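Local coordinates for protein precorrin-8x Methyl Mutase (Thermus thermophilus, PDB 1V9C) that probably catalyses the methyl-shifting isomerisation of precorrin-8X in the biosynthesis of adenosylcobalamin, at residues V161-V166 with E184-G189. Numbering follows the deposited sequence.
Sequences VGFVNV and EGRKGG. With SO4 (sulfate ion), chain G.
Two loops of the doubly wound alpha/beta fold, each running from the end of one of the adjacent parallel strands 155-158 and 180-183 to the next helix, meet at 161-166 and 184-189. The tight part is mostly backbone: Gly162 N donates to Arg186 O (3.0 Å, 153° at the hydrogen), and Val161 CA brings its hydrogen to the same oxygen at 3.2 Å. Val161 CB rests on Gly188 C at 3.6 Å, while CG1 reaches Gly189 CA. Val166 CG1, anti to its backbone N, touches Gly185 O at 3.4 Å. On the outer, partly exposed side Arg186, bent at chi2 and chi3, lies across the other loop without a side-chain hydrogen bond to it. Phe163 CA lies 3.6 Å over the centre of one guanidinium face; the phenyl ring stands 80° from that plane, its edge at CD1 meeting Arg186 NH1 (3.3 Å). An alanine in place of Arg186 would remove the group lying against Phe163 CA and the ring edge, and would probably hold the sulfate less firmly. That ion, probably from the crystallisation liquor, sits at the start of helix 166-174, where the positive end of the helix dipole may favour an anion. Asn165 N donates to sulfate O1 at 2.7 Å, and Arg186 NH2 approaches sulfate O3, in the guanidinium plane, at 2.7 Å.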
ATOM      1  N   VAL B 161      -2.596  -2.574  10.070  1.00 21.29           N
ATOM      2  CA  VAL B 161      -3.622  -1.536  10.089  1.00 24.76           C
ATOM      3  C   VAL B 161      -4.914  -2.287  10.346  1.00 28.44           C
ATOM      4  O   VAL B 161      -5.026  -3.447   9.979  1.00 32.52           O
ATOM      5  CB  VAL B 161      -3.671  -0.777   8.723  1.00 21.64           C
ATOM      6  CG1 VAL B 161      -3.848  -1.765   7.610  1.00 16.74           C
ATOM      7  CG2 VAL B 161      -4.813   0.282   8.705  1.00 17.41           C
ATOM      8  N   GLY B 162      -5.876  -1.665  11.016  1.00 33.18           N
ATOM      9  CA  GLY B 162      -7.119  -2.374  11.262  1.00 36.84           C
ATOM     10  C   GLY B 162      -7.802  -2.153  12.596  1.00 40.63           C
ATOM     11  O   GLY B 162      -7.351  -1.363  13.429  1.00 40.43           O
ATOM     12  N   PHE B 163      -8.887  -2.893  12.798  1.00 41.81           N
ATOM     13  CA  PHE B 163      -9.709  -2.776  13.994  1.00 45.42           C
ATOM     14  C   PHE B 163      -9.836  -4.063  14.815  1.00 46.27           C
ATOM     15  O   PHE B 163     -10.531  -4.099  15.832  1.00 47.40           O
ATOM     16  CB  PHE B 163     -11.097  -2.287  13.575  1.00 45.85           C
ATOM     17  CG  PHE B 163     -11.076  -0.988  12.810  1.00 45.64           C
ATOM     18  CD1 PHE B 163     -11.338   0.219  13.454  1.00 41.53           C
ATOM     19  CD2 PHE B 163     -10.777  -0.973  11.449  1.00 47.27           C
ATOM     20  CE1 PHE B 163     -11.305   1.419  12.759  1.00 42.11           C
ATOM     21  CE2 PHE B 163     -10.737   0.226  10.738  1.00 45.21           C
ATOM     22  CZ  PHE B 163     -11.004   1.427  11.398  1.00 45.11           C
ATOM     23  N   VAL B 164      -9.156  -5.117  14.385  1.00 45.98           N
ATOM     24  CA  VAL B 164      -9.223  -6.379  15.104  1.00 47.00           C
ATOM     25  C   VAL B 164      -7.838  -6.941  15.421  1.00 45.03           C
ATOM     26  O   VAL B 164      -7.117  -7.350  14.511  1.00 44.79           O
ATOM     27  CB  VAL B 164     -10.019  -7.431  14.286  1.00 51.06           C
ATOM     28  CG1 VAL B 164     -10.173  -8.710  15.085  1.00 49.87           C
ATOM     29  CG2 VAL B 164     -11.391  -6.877  13.913  1.00 51.60           C
ATOM     30  N   ASN B 165      -7.480  -6.950  16.709  1.00 42.15           N
ATOM     31  CA  ASN B 165      -6.197  -7.480  17.187  1.00 41.22           C
ATOM     32  C   ASN B 165      -5.004  -6.560  16.954  1.00 40.09           C
ATOM     33  O   ASN B 165      -3.884  -6.866  17.380  1.00 40.47           O
ATOM     34  CB  ASN B 165      -5.894  -8.827  16.516  1.00 42.17           C
ATOM     35  CG  ASN B 165      -6.952  -9.871  16.797  1.00 47.11           C
ATOM     36  OD1 ASN B 165      -7.314 -10.663  15.917  1.00 50.10           O
ATOM     37  ND2 ASN B 165      -7.450  -9.887  18.028  1.00 42.58           N
ATOM     38  N   VAL B 166      -5.237  -5.440  16.278  1.00 35.01           N
ATOM     39  CA  VAL B 166      -4.167  -4.509  15.958  1.00 32.26           C
ATOM     40  C   VAL B 166      -3.468  -3.872  17.160  1.00 36.07           C
ATOM     41  O   VAL B 166      -2.230  -3.921  17.274  1.00 32.46           O
ATOM     42  CB  VAL B 166      -4.686  -3.385  15.020  1.00 33.40           C
ATOM     43  CG1 VAL B 166      -3.601  -2.336  14.800  1.00 26.15           C
ATOM     44  CG2 VAL B 166      -5.100  -3.985  13.681  1.00 32.23           C
ATOM     45  N   GLU B 184       1.859   3.498  16.222  1.00 27.85           N
ATOM     46  CA  GLU B 184       0.890   3.439  17.312  1.00 30.12           C
ATOM     47  C   GLU B 184      -0.544   3.577  16.811  1.00 29.19           C
ATOM     48  O   GLU B 184      -0.814   4.349  15.893  1.00 34.52           O
ATOM     49  CB  GLU B 184       1.181   4.566  18.311  1.00 35.79           C
ATOM     50  CG  GLU B 184       2.624   4.634  18.798  1.00 44.07           C
ATOM     51  CD  GLU B 184       2.812   4.071  20.194  1.00 53.70           C
ATOM     52  OE1 GLU B 184       2.741   2.832  20.363  1.00 55.64           O
ATOM     53  OE2 GLU B 184       3.021   4.878  21.126  1.00 57.52           O
ATOM     54  N   GLY B 185      -1.455   2.812  17.404  1.00 25.73           N
ATOM     55  CA  GLY B 185      -2.847   2.902  17.024  1.00 26.23           C
ATOM     56  C   GLY B 185      -3.335   1.903  15.999  1.00 26.79           C
ATOM     57  O   GLY B 185      -2.776   0.808  15.872  1.00 26.84           O
ATOM     58  N   ARG B 186      -4.390   2.285  15.275  1.00 21.26           N
ATOM     59  CA  ARG B 186      -4.982   1.420  14.263  1.00 24.81           C
ATOM     60  C   ARG B 186      -4.380   1.643  12.875  1.00 24.36           C
ATOM     61  O   ARG B 186      -4.597   0.837  11.973  1.00 25.21           O
ATOM     62  CB  ARG B 186      -6.496   1.634  14.190  1.00 24.42           C
ATOM     63  CG  ARG B 186      -7.138   1.732  15.545  1.00 32.22           C
ATOM     64  CD  ARG B 186      -8.483   1.069  15.597  1.00 34.86           C
ATOM     65  NE  ARG B 186      -8.439  -0.043  16.540  1.00 49.24           N
ATOM     66  CZ  ARG B 186      -9.507  -0.678  17.004  1.00 51.08           C
ATOM     67  NH1 ARG B 186     -10.721  -0.316  16.611  1.00 54.73           N
ATOM     68  NH2 ARG B 186      -9.357  -1.668  17.869  1.00 52.14           N
ATOM     69  N   LYS B 187      -3.631   2.727  12.718  1.00 19.69           N
ATOM     70  CA  LYS B 187      -3.015   3.051  11.440  1.00 27.49           C
ATOM     71  C   LYS B 187      -1.749   2.275  11.164  1.00 29.56           C
ATOM     72  O   LYS B 187      -1.033   1.884  12.083  1.00 31.04           O
ATOM     73  CB  LYS B 187      -2.694   4.538  11.347  1.00 22.52           C
ATOM     74  CG  LYS B 187      -3.910   5.405  11.205  1.00 22.02           C
ATOM     75  CD  LYS B 187      -3.538   6.823  10.852  1.00 20.84           C
ATOM     76  CE  LYS B 187      -4.791   7.601  10.519  1.00 25.42           C
ATOM     77  NZ  LYS B 187      -4.462   8.917   9.936  1.00 24.05           N
ATOM     78  N   GLY B 188      -1.484   2.075   9.877  1.00 25.97           N
ATOM     79  CA  GLY B 188      -0.300   1.360   9.438  1.00 24.65           C
ATOM     80  C   GLY B 188      -0.594   0.885   8.031  1.00 23.24           C
ATOM     81  O   GLY B 188      -1.335   1.555   7.316  1.00 23.46           O
ATOM     82  N   GLY B 189      -0.035  -0.254   7.629  1.00 19.35           N
ATOM     83  CA  GLY B 189      -0.314  -0.756   6.289  1.00 17.02           C
ATOM     84  C   GLY B 189       0.918  -1.025   5.448  1.00 14.32           C
ATOM     85  O   GLY B 189       2.000  -0.557   5.763  1.00 15.25           O
TER
HETATM   86  S   SO4 G1005      -7.772  -4.518  19.026  1.00 49.41           S
HETATM   87  O1  SO4 G1005      -8.733  -5.576  18.677  1.00 39.52           O
HETATM   88  O2  SO4 G1005      -6.709  -5.057  19.907  1.00 43.07           O
HETATM   89  O3  SO4 G1005      -8.482  -3.433  19.744  1.00 51.08           O
HETATM   90  O4  SO4 G1005      -7.180  -3.977  17.783  1.00 48.20           O